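Long-range contact in possible metal-dependent hydrolase (Veillonella parvula, PDB 3RPC), which is probably a metal-dependent hydrolase of the metallo-beta-lactamase superfamily that binds two zinc ions: residues A[37-42]-A[229-234]. Residues are numbered along the deposited sequence; the frame is centred on the assembly and turned at random.
Sequences PGFEGT and TVNHTA
The imidazole of His232 carries Phe39 over one face: CD2 stands 3.5 Å above the plane, displaced toward the rim, with Phe39 CD2 and His232 CE1 the nearest atoms of the two rings. Val230 CG2 lies at the edge of the imidazole, in its plane, while its other methyl, CG1, meets the edge of the phenyl ring at CE2. With planes 54° apart and centroids separated by 5.0 Å, the rings of Phe39 and His232 form an oblique aromatic pair. The contact joins two loops of the metallo-beta-lactamase fold, one after strand 22-26 and the other between strand 221-225 and helix 237-246, close to the zinc site: the side chain of His232 lies about 6 Å from a zinc ion, although the metals are bound by other residues, His226 among them.

The polar half of the contact is built on a type II beta turn from Phe39 to Thr42 and on the amide of Asn231. Asn231 CG lies between the backbone N and the carbonyl carbon (chi1 63°), and the amide reaches both ends of the turn. Phe39 N donates to Asn231 OD1 over 2.9 Å from above the carbonyl plane, 42° out of it. Asn231 ND2 donates to Thr42 OG1, also at 2.9 Å and almost in the amide plane, and gives a further hydrogen bond to Phe43 O. The two ends of the amide are thus held, which fixes its rotation. Gly38 CA packs against the amide, 3.2 Å from Asn231 OD1. Thr42 OG1, which accepts from Asn231 ND2, donates its hydroxyl hydrogen to Phe39 O in a short 2.6 Å bond within the turn. The methyl of Thr42 packs beside the imidazole, CG2 3.7 Å from His232 CD2.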
ATOM      1  N   PRO A  37      17.676  25.495  -4.891  1.00 25.39           N
ATOM      2  CA  PRO A  37      16.594  26.377  -4.446  1.00 26.21           C
ATOM      3  C   PRO A  37      15.608  25.529  -3.666  1.00 24.56           C
ATOM      4  O   PRO A  37      15.600  24.317  -3.849  1.00 24.67           O
ATOM      5  CB  PRO A  37      15.924  26.807  -5.758  1.00 29.00           C
ATOM      6  CG  PRO A  37      16.848  26.382  -6.856  1.00 35.82           C
ATOM      7  CD  PRO A  37      17.602  25.209  -6.332  1.00 26.36           C
ATOM      8  N   GLY A  38      14.777  26.143  -2.830  1.00 22.50           N
ATOM      9  CA  GLY A  38      13.727  25.404  -2.145  1.00 22.23           C
ATOM     10  C   GLY A  38      12.767  24.779  -3.136  1.00 21.06           C
ATOM     11  O   GLY A  38      12.638  25.268  -4.266  1.00 27.02           O
ATOM     12  N   PHE A  39      12.089  23.703  -2.734  1.00 20.90           N
ATOM     13  CA  PHE A  39      11.139  23.026  -3.611  1.00 21.96           C
ATOM     14  C   PHE A  39      10.032  23.986  -4.036  1.00 25.06           C
ATOM     15  O   PHE A  39       9.443  24.670  -3.204  1.00 25.48           O
ATOM     16  CB  PHE A  39      10.516  21.802  -2.932  1.00 24.09           C
ATOM     17  CG  PHE A  39      11.471  20.656  -2.732  1.00 23.71           C
ATOM     18  CD1 PHE A  39      11.975  19.956  -3.818  1.00 29.93           C
ATOM     19  CD2 PHE A  39      11.860  20.278  -1.458  1.00 24.65           C
ATOM     20  CE1 PHE A  39      12.854  18.902  -3.633  1.00 29.23           C
ATOM     21  CE2 PHE A  39      12.735  19.222  -1.263  1.00 22.12           C
ATOM     22  CZ  PHE A  39      13.239  18.534  -2.353  1.00 26.65           C
ATOM     23  N   GLU A  40       9.752  24.038  -5.331  1.00 29.23           N
ATOM     24  CA  GLU A  40       8.718  24.939  -5.834  1.00 31.66           C
ATOM     25  C   GLU A  40       7.353  24.605  -5.234  1.00 24.10           C
ATOM     26  O   GLU A  40       6.984  23.433  -5.120  1.00 26.15           O
ATOM     27  CB  GLU A  40       8.657  24.882  -7.363  1.00 39.38           C
ATOM     28  CG  GLU A  40       7.719  25.903  -7.989  1.00 48.89           C
ATOM     29  CD  GLU A  40       7.730  25.845  -9.506  1.00 59.39           C
ATOM     30  OE1 GLU A  40       8.575  25.112 -10.066  1.00 61.34           O
ATOM     31  OE2 GLU A  40       6.897  26.529 -10.139  1.00 62.96           O
ATOM     32  N   GLY A  41       6.621  25.649  -4.847  1.00 24.09           N
ATOM     33  CA  GLY A  41       5.246  25.506  -4.398  1.00 23.90           C
ATOM     34  C   GLY A  41       5.107  24.945  -2.997  1.00 23.44           C
ATOM     35  O   GLY A  41       4.025  24.506  -2.601  1.00 22.50           O
ATOM     36  N   THR A  42       6.198  24.958  -2.241  1.00 21.99           N
ATOM     37  CA  THR A  42       6.182  24.382  -0.900  1.00 21.47           C
ATOM     38  C   THR A  42       6.411  25.432   0.178  1.00 18.69           C
ATOM     39  O   THR A  42       6.835  26.554  -0.095  1.00 17.65           O
ATOM     40  CB  THR A  42       7.240  23.261  -0.732  1.00 20.17           C
ATOM     41  OG1 THR A  42       8.559  23.806  -0.877  1.00 20.41           O
ATOM     42  CG2 THR A  42       7.017  22.141  -1.757  1.00 19.37           C
ATOM     43  N   THR A 229      16.801  20.491   7.426  1.00 16.12           N
ATOM     44  CA  THR A 229      17.631  20.338   6.228  1.00 14.51           C
ATOM     45  C   THR A 229      16.966  20.888   4.965  1.00 16.70           C
ATOM     46  O   THR A 229      17.525  21.772   4.301  1.00 18.19           O
ATOM     47  CB  THR A 229      18.014  18.865   5.991  1.00 15.43           C
ATOM     48  OG1 THR A 229      18.569  18.314   7.191  1.00 17.03           O
ATOM     49  CG2 THR A 229      19.046  18.756   4.857  1.00 15.62           C
ATOM     50  N   VAL A 230      15.797  20.357   4.611  1.00 16.04           N
ATOM     51  CA  VAL A 230      15.095  20.852   3.431  1.00 16.48           C
ATOM     52  C   VAL A 230      14.231  22.050   3.814  1.00 14.86           C
ATOM     53  O   VAL A 230      14.016  22.318   5.000  1.00 17.77           O
ATOM     54  CB  VAL A 230      14.266  19.758   2.699  1.00 17.30           C
ATOM     55  CG1 VAL A 230      15.188  18.655   2.158  1.00 21.17           C
ATOM     56  CG2 VAL A 230      13.179  19.164   3.591  1.00 16.35           C
ATOM     57  N   ASN A 231      13.765  22.790   2.816  1.00 16.64           N
ATOM     58  CA  ASN A 231      13.101  24.059   3.094  1.00 16.04           C
ATOM     59  C   ASN A 231      11.710  23.915   3.681  1.00 17.66           C
ATOM     60  O   ASN A 231      11.288  24.767   4.469  1.00 17.66           O
ATOM     61  CB  ASN A 231      13.006  24.915   1.835  1.00 18.80           C
ATOM     62  CG  ASN A 231      12.154  24.266   0.771  1.00 21.57           C
ATOM     63  OD1 ASN A 231      12.610  23.366   0.074  1.00 19.96           O
ATOM     64  ND2 ASN A 231      10.899  24.702   0.649  1.00 18.34           N
ATOM     65  N   HIS A 232      10.987  22.867   3.281  1.00 15.55           N
ATOM     66  CA  HIS A 232       9.550  22.813   3.559  1.00 17.26           C
ATOM     67  C   HIS A 232       9.130  22.010   4.787  1.00 17.63           C
ATOM     68  O   HIS A 232       7.939  21.895   5.066  1.00 14.43           O
ATOM     69  CB  HIS A 232       8.750  22.379   2.319  1.00 18.25           C
ATOM     70  CG  HIS A 232       9.081  21.007   1.812  1.00 19.13           C
ATOM     71  ND1 HIS A 232      10.290  20.389   2.054  1.00 21.77           N
ATOM     72  CD2 HIS A 232       8.364  20.143   1.053  1.00 20.63           C
ATOM     73  CE1 HIS A 232      10.300  19.200   1.474  1.00 25.18           C
ATOM     74  NE2 HIS A 232       9.145  19.028   0.856  1.00 21.92           N
ATOM     75  N   THR A 233      10.099  21.491   5.533  1.00 16.83           N
ATOM     76  CA  THR A 233       9.796  20.779   6.768  1.00 13.97           C
ATOM     77  C   THR A 233       9.484  21.790   7.877  1.00 13.68           C
ATOM     78  O   THR A 233      10.393  22.424   8.445  1.00 16.30           O
ATOM     79  CB  THR A 233      10.932  19.819   7.160  1.00 15.09           C
ATOM     80  OG1 THR A 233      12.211  20.422   6.880  1.00 16.48           O
ATOM     81  CG2 THR A 233      10.832  18.569   6.333  1.00 15.31           C
ATOM     82  N   ALA A 234       8.193  21.938   8.157  1.00 13.15           N
ATOM     83  CA  ALA A 234       7.680  22.969   9.050  1.00 14.05           C
ATOM     84  C   ALA A 234       7.824  22.621  10.523  1.00 14.14           C
ATOM     85  O   ALA A 234       7.544  23.448  11.389  1.00 18.04           O
ATOM     86  CB  ALA A 234       6.227  23.239   8.717  1.00 14.60           C
TER